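Alcohol dehydrogenase, zinc-containing (PDB 5YLN) probably oxidises alcohols to aldehydes or ketones with NAD+, as a zinc-dependent member of the alcohol dehydrogenase family. Local coordinates at residues P24-P29 and V70-E75; K260-D265 and R288-T293. All blocks are in the same frame, centred on the assembly; numbering follows the deposited sequence.

Contact 1 of 2, residues P24-P29 and V70-E75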
loop_
_atom_site.group_PDB
_atom_site.type_symbol
_atom_site.label_atom_id
_atom_site.label_comp_id
_atom_site.label_asym_id
_atom_site.label_seq_id
_atom_site.Cartn_x
_atom_site.Cartn_y
_atom_site.Cartn_z
ATOM N N PRO A 24 -7.058 -37.035 -17.534
ATOM C CA PRO A 24 -7.473 -35.861 -18.311
ATOM C C PRO A 24 -7.045 -35.996 -19.766
ATOM O O PRO A 24 -6.134 -36.752 -20.114
ATOM C CB PRO A 24 -6.771 -34.690 -17.617
ATOM C CG PRO A 24 -5.585 -35.282 -16.981
ATOM C CD PRO A 24 -5.968 -36.698 -16.602
ATOM N N VAL A 25 -7.757 -35.279 -20.630
ATOM C CA VAL A 25 -7.438 -35.227 -22.046
ATOM C C VAL A 25 -7.376 -33.778 -22.502
ATOM O O VAL A 25 -7.804 -32.856 -21.801
ATOM C CB VAL A 25 -8.455 -35.996 -22.904
ATOM C CG1 VAL A 25 -8.463 -37.473 -22.510
ATOM C CG2 VAL A 25 -9.833 -35.352 -22.777
ATOM N N ILE A 26 -6.844 -33.598 -23.713
ATOM C CA ILE A 26 -6.737 -32.275 -24.316
ATOM C C ILE A 26 -8.138 -31.745 -24.592
ATOM O O ILE A 26 -8.922 -32.359 -25.326
ATOM C CB ILE A 26 -5.899 -32.325 -25.603
ATOM C CG1 ILE A 26 -4.451 -32.721 -25.302
ATOM C CG2 ILE A 26 -5.927 -30.944 -26.313
ATOM C CD1 ILE A 26 -3.677 -31.640 -24.530
ATOM N N ARG A 27 -8.460 -30.594 -24.012
ATOM C CA ARG A 27 -9.756 -29.974 -24.249
ATOM C C ARG A 27 -9.689 -28.770 -25.162
ATOM O O ARG A 27 -10.701 -28.435 -25.778
ATOM C CB ARG A 27 -10.405 -29.537 -22.932
ATOM C CG ARG A 27 -10.780 -30.680 -22.011
ATOM C CD ARG A 27 -11.773 -30.219 -20.928
ATOM N NE ARG A 27 -13.110 -30.784 -21.131
ATOM C CZ ARG A 27 -14.172 -30.090 -21.537
ATOM N NH1 ARG A 27 -14.074 -28.785 -21.772
ATOM N NH2 ARG A 27 -15.343 -30.697 -21.699
ATOM N N LYS A 28 -8.534 -28.117 -25.258
ATOM C CA LYS A 28 -8.329 -26.921 -26.059
ATOM C C LYS A 28 -6.980 -27.005 -26.763
ATOM O O LYS A 28 -6.064 -27.685 -26.276
ATOM C CB LYS A 28 -8.390 -25.657 -25.183
ATOM C CG LYS A 28 -9.698 -25.526 -24.405
ATOM C CD LYS A 28 -9.721 -24.262 -23.584
ATOM C CE LYS A 28 -10.870 -24.277 -22.612
ATOM N NZ LYS A 28 -10.769 -23.134 -21.661
ATOM N N PRO A 29 -6.830 -26.336 -27.914
ATOM C CA PRO A 29 -5.562 -26.434 -28.668
ATOM C C PRO A 29 -4.358 -25.862 -27.933
ATOM O O PRO A 29 -3.223 -26.210 -28.277
ATOM C CB PRO A 29 -5.844 -25.637 -29.951
ATOM C CG PRO A 29 -7.334 -25.489 -30.000
ATOM C CD PRO A 29 -7.803 -25.461 -28.587
ATOM N N VAL A 70 5.926 -33.643 -20.042
ATOM C CA VAL A 70 4.867 -33.466 -21.030
ATOM C C VAL A 70 4.568 -34.799 -21.698
ATOM O O VAL A 70 5.478 -35.499 -22.163
ATOM C CB VAL A 70 5.267 -32.399 -22.062
ATOM C CG1 VAL A 70 4.228 -32.306 -23.145
ATOM C CG2 VAL A 70 5.462 -31.034 -21.387
ATOM N N GLU A 71 3.283 -35.173 -21.717
ATOM C CA GLU A 71 2.802 -36.371 -22.395
ATOM C C GLU A 71 2.162 -36.071 -23.742
ATOM O O GLU A 71 2.270 -36.880 -24.667
ATOM C CB GLU A 71 1.767 -37.102 -21.517
ATOM C CG GLU A 71 2.340 -37.790 -20.292
ATOM C CD GLU A 71 2.763 -39.234 -20.573
ATOM O OE1 GLU A 71 2.129 -39.881 -21.437
ATOM O OE2 GLU A 71 3.725 -39.713 -19.925
ATOM N N GLU A 72 1.510 -34.918 -23.865
ATOM C CA GLU A 72 0.750 -34.559 -25.048
ATOM C C GLU A 72 0.536 -33.055 -25.023
ATOM O O GLU A 72 0.433 -32.449 -23.951
ATOM C CB GLU A 72 -0.595 -35.310 -25.098
ATOM C CG GLU A 72 -1.446 -34.998 -26.332
ATOM C CD GLU A 72 -2.749 -35.785 -26.374
ATOM O OE1 GLU A 72 -3.133 -36.334 -25.323
ATOM O OE2 GLU A 72 -3.385 -35.858 -27.454
ATOM N N VAL A 73 0.499 -32.456 -26.215
ATOM C CA VAL A 73 0.222 -31.038 -26.371
ATOM C C VAL A 73 -0.859 -30.898 -27.430
ATOM O O VAL A 73 -1.043 -31.776 -28.276
ATOM C CB VAL A 73 1.476 -30.210 -26.762
ATOM C CG1 VAL A 73 2.520 -30.188 -25.624
ATOM C CG2 VAL A 73 2.098 -30.738 -28.080
ATOM N N GLY A 74 -1.567 -29.768 -27.380
ATOM C CA GLY A 74 -2.537 -29.437 -28.401
ATOM C C GLY A 74 -1.883 -28.830 -29.626
ATOM O O GLY A 74 -0.691 -28.522 -29.622
ATOM N N GLU A 75 -2.695 -28.676 -30.678
ATOM C CA GLU A 75 -2.221 -28.119 -31.948
ATOM C C GLU A 75 -1.646 -26.720 -31.799
ATOM O O GLU A 75 -0.780 -26.343 -32.592
ATOM C CB GLU A 75 -3.352 -28.102 -32.982
ATOM C CG GLU A 75 -4.037 -29.447 -33.180
ATOM C CD GLU A 75 -4.888 -29.503 -34.445
ATOM O OE1 GLU A 75 -4.896 -30.569 -35.092
ATOM O OE2 GLU A 75 -5.543 -28.492 -34.794
#
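Here the loop that joins strand 15-22 to strand 33-39 lies against the end of strand 66-72, in the GroES-like domain of a zinc-containing alcohol dehydrogenase. The strand carries a classic beta bulge at its end, where Glu71 and Glu72 both face Ile33 of the neighbouring antiparallel strand 33-39; Glu72 then reaches Ile26. Beyond the bulge the chain leaves the sheet and passes beside Pro29.

The tight part is backbone on backbone. Pro29 and Gly74 approach to 4.3 Å between their CA atoms, and Pro29 O sits 3.2 Å from Gly74 C. The same oxygen takes a CA-H...O contact from Gly74 CA at 3.3 Å, with an angle of 125° at the hydrogen. Gly74 has no side chain, and its bare CA lies directly against the Pro29 carbonyl. No hydrogen bond joins 24-29 to 70-75 directly; Pro29 makes its backbone bond with Gly76, just past the segment.

Towards the solvent the fit is looser and rests on Ile26, whose CB points at the other segment. Its CG1 stands beside its own backbone N (chi1 -64°), and from there the branch forks its contacts: CD1 reaches the backbone between Val73 and Gly74, 4.0 Å from Gly74 N, while CG1 meets the end of Glu72. That glutamate is fully extended (chi1 -179°) and crosses the isoleucine obliquely, CG and CD of Glu72 passing over Ile26 CG1. Lys28 turns away from all this to form a salt bridge with Glu111, on the side of the four-cysteine zinc site. The closest touch between side chains is Ile26 CG1 on Glu72 CD, at 3.7 Å.

Contact 2 of 2, residues K260-D265 and R288-T293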
loop_
_atom_site.group_PDB
_atom_site.type_symbol
_atom_site.label_atom_id
_atom_site.label_comp_id
_atom_site.label_asym_id
_atom_site.label_seq_id
_atom_site.Cartn_x
_atom_site.Cartn_y
_atom_site.Cartn_z
ATOM N N LYS A 260 1.874 -2.565 14.391
ATOM C CA LYS A 260 2.488 -1.962 15.565
ATOM C C LYS A 260 4.006 -1.780 15.448
ATOM O O LYS A 260 4.583 -0.999 16.214
ATOM C CB LYS A 260 2.149 -2.799 16.799
ATOM C CG LYS A 260 0.663 -2.709 17.151
ATOM C CD LYS A 260 0.428 -3.028 18.615
ATOM C CE LYS A 260 -0.908 -2.472 19.119
ATOM N NZ LYS A 260 -1.970 -2.542 18.081
ATOM N N ILE A 261 4.674 -2.467 14.526
ATOM C CA ILE A 261 6.132 -2.429 14.469
ATOM C C ILE A 261 6.654 -1.723 13.236
ATOM O O ILE A 261 7.867 -1.491 13.143
ATOM C CB ILE A 261 6.743 -3.844 14.557
ATOM C CG1 ILE A 261 6.271 -4.727 13.385
ATOM C CG2 ILE A 261 6.406 -4.461 15.900
ATOM C CD1 ILE A 261 7.201 -5.942 13.049
ATOM N N ILE A 262 5.786 -1.381 12.291
ATOM C CA ILE A 262 6.226 -0.776 11.056
ATOM C C ILE A 262 6.631 0.671 11.323
ATOM O O ILE A 262 5.994 1.382 12.102
ATOM C CB ILE A 262 5.115 -0.892 10.000
ATOM C CG1 ILE A 262 5.676 -0.616 8.616
ATOM C CG2 ILE A 262 3.920 -0.009 10.340
ATOM C CD1 ILE A 262 6.687 -1.653 8.166
ATOM N N GLY A 263 7.742 1.092 10.724
ATOM C CA GLY A 263 8.233 2.437 10.916
ATOM C C GLY A 263 7.746 3.388 9.851
ATOM O O GLY A 263 7.089 2.980 8.895
ATOM N N VAL A 264 8.089 4.678 10.041
ATOM C CA VAL A 264 7.831 5.683 9.013
ATOM C C VAL A 264 8.376 5.198 7.678
ATOM O O VAL A 264 9.515 4.724 7.597
ATOM C CB VAL A 264 8.459 7.036 9.392
ATOM C CG1 VAL A 264 8.407 7.968 8.187
ATOM C CG2 VAL A 264 7.747 7.666 10.578
ATOM N N ASP A 265 7.553 5.316 6.630
ATOM C CA ASP A 265 7.843 5.027 5.232
ATOM C C ASP A 265 7.804 3.527 4.956
ATOM O O ASP A 265 8.085 3.110 3.806
ATOM C CB ASP A 265 9.197 5.609 4.772
ATOM C CG ASP A 265 9.232 5.885 3.279
ATOM O OD1 ASP A 265 8.216 6.414 2.774
ATOM O OD2 ASP A 265 10.267 5.592 2.618
ATOM N N ARG A 288 1.789 8.209 9.732
ATOM C CA ARG A 288 3.059 7.497 9.780
ATOM C C ARG A 288 3.670 7.224 8.403
ATOM O O ARG A 288 4.781 6.684 8.327
ATOM C CB ARG A 288 2.879 6.178 10.549
ATOM C CG ARG A 288 4.173 5.563 11.080
ATOM C CD ARG A 288 3.913 4.660 12.270
ATOM N NE ARG A 288 5.111 4.008 12.809
ATOM C CZ ARG A 288 5.989 4.593 13.625
ATOM N NH1 ARG A 288 5.836 5.866 13.973
ATOM N NH2 ARG A 288 7.033 3.916 14.088
ATOM N N ASN A 289 2.974 7.558 7.322
ATOM C CA ASN A 289 3.474 7.335 5.968
ATOM C C ASN A 289 3.757 5.858 5.681
ATOM O O ASN A 289 4.838 5.487 5.216
ATOM C CB ASN A 289 4.736 8.169 5.713
ATOM C CG ASN A 289 4.460 9.644 5.702
ATOM O OD1 ASN A 289 3.930 10.198 6.671
ATOM N ND2 ASN A 289 4.807 10.293 4.606
ATOM N N ILE A 290 2.770 5.007 5.904
ATOM C CA ILE A 290 2.967 3.573 5.725
ATOM C C ILE A 290 2.158 3.075 4.535
ATOM O O ILE A 290 1.269 3.747 4.012
ATOM C CB ILE A 290 2.622 2.778 6.990
ATOM C CG1 ILE A 290 1.133 2.938 7.300
ATOM C CG2 ILE A 290 3.533 3.183 8.158
ATOM C CD1 ILE A 290 0.521 1.707 7.864
ATOM N N ASN A 291 2.491 1.877 4.110
ATOM C CA ASN A 291 1.829 1.203 3.017
ATOM C C ASN A 291 1.409 -0.174 3.506
ATOM O O ASN A 291 2.043 -0.766 4.386
ATOM C CB ASN A 291 2.762 1.066 1.779
ATOM C CG ASN A 291 3.462 2.356 1.427
ATOM O OD1 ASN A 291 2.828 3.311 0.990
ATOM N ND2 ASN A 291 4.788 2.386 1.599
ATOM N N VAL A 292 0.334 -0.685 2.934
ATOM C CA VAL A 292 -0.089 -2.052 3.175
ATOM C C VAL A 292 -0.333 -2.654 1.810
ATOM O O VAL A 292 -1.099 -2.096 1.018
ATOM C CB VAL A 292 -1.358 -2.128 4.047
ATOM C CG1 VAL A 292 -1.763 -3.589 4.281
ATOM C CG2 VAL A 292 -1.155 -1.365 5.384
ATOM N N THR A 293 0.342 -3.753 1.506
ATOM C CA THR A 293 0.144 -4.390 0.216
ATOM C C THR A 293 -0.436 -5.778 0.404
ATOM O O THR A 293 -0.169 -6.457 1.393
ATOM C CB THR A 293 1.441 -4.494 -0.599
ATOM O OG1 THR A 293 2.378 -5.325 0.098
ATOM C CG2 THR A 293 2.063 -3.088 -0.856
HETATM O O HOH W 1 7.880 1.250 2.086
#
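With CG anti to the backbone N (chi1 -160°) and the chain extended from CG to NE, Arg288 reaches across to the carbonyl of Ile262; chi4 of 80° turns the guanidinium plane about CD-NE. NE donates to Ile262 O at 2.9 Å and 167°, nearly straight, with the oxygen at the guanidinium edge and the nitrogen in the carbonyl plane. NH2 adds a weak second bond to the same oxygen, so one acceptor is gripped twice. Val264 N lies over one face of the group, towards its rim.

Where the backbones cross, Arg288 O receives a CA-H...O contact from Val264 CA at 3.3 Å, and both Val264 methyls lie near that oxygen, at van der Waals distance. One residue on, Asp265 N makes a weak hydrogen bond to Asn289 O at 3.1 Å. This is the edge of the Rossmann-type nucleotide-binding domain: 260-265 links helix 252-261 to strand 266-270, and 288-293 leads into strand 291-293, the outermost strand of the parallel sheet within this chain. That strand pairs antiparallel with its counterpart in the second subunit, continuing the sheet across the dimer, and Asn289 OD1 takes bonds from His107 NE2 and Leu296 N of that subunit.

Ile290 CG2 packs on Ile262 CG2 at 3.9 Å and also against Gly263 O. At the far end, Asn291 ND2 bonds to Thr267 OG1 and weakly to a water, which donates to Asp265 O at 2.5 Å.

Contact 1 is a surface contact of the GroES-like domain, with none of its touching residues buried; contact 2 is mostly buried, at the dimer edge of the Rossmann-type domain. They share no helix or strand, lie on opposite sides of the chain's centre, and their nearest atoms are about 30 Å apart. Contact 1 sets a loop against the end of a strand; contact 2 brings a helix-to-strand corner against the loop leading into strand 291-293. CA-H...O contacts occur in both, but contact 1 otherwise relies on van der Waals fit, whereas contact 2 has one strong Arg288 bond, weaker ones, a partly weak water bridge and an isoleucine pair. The second subunit reaches contact 2 alone.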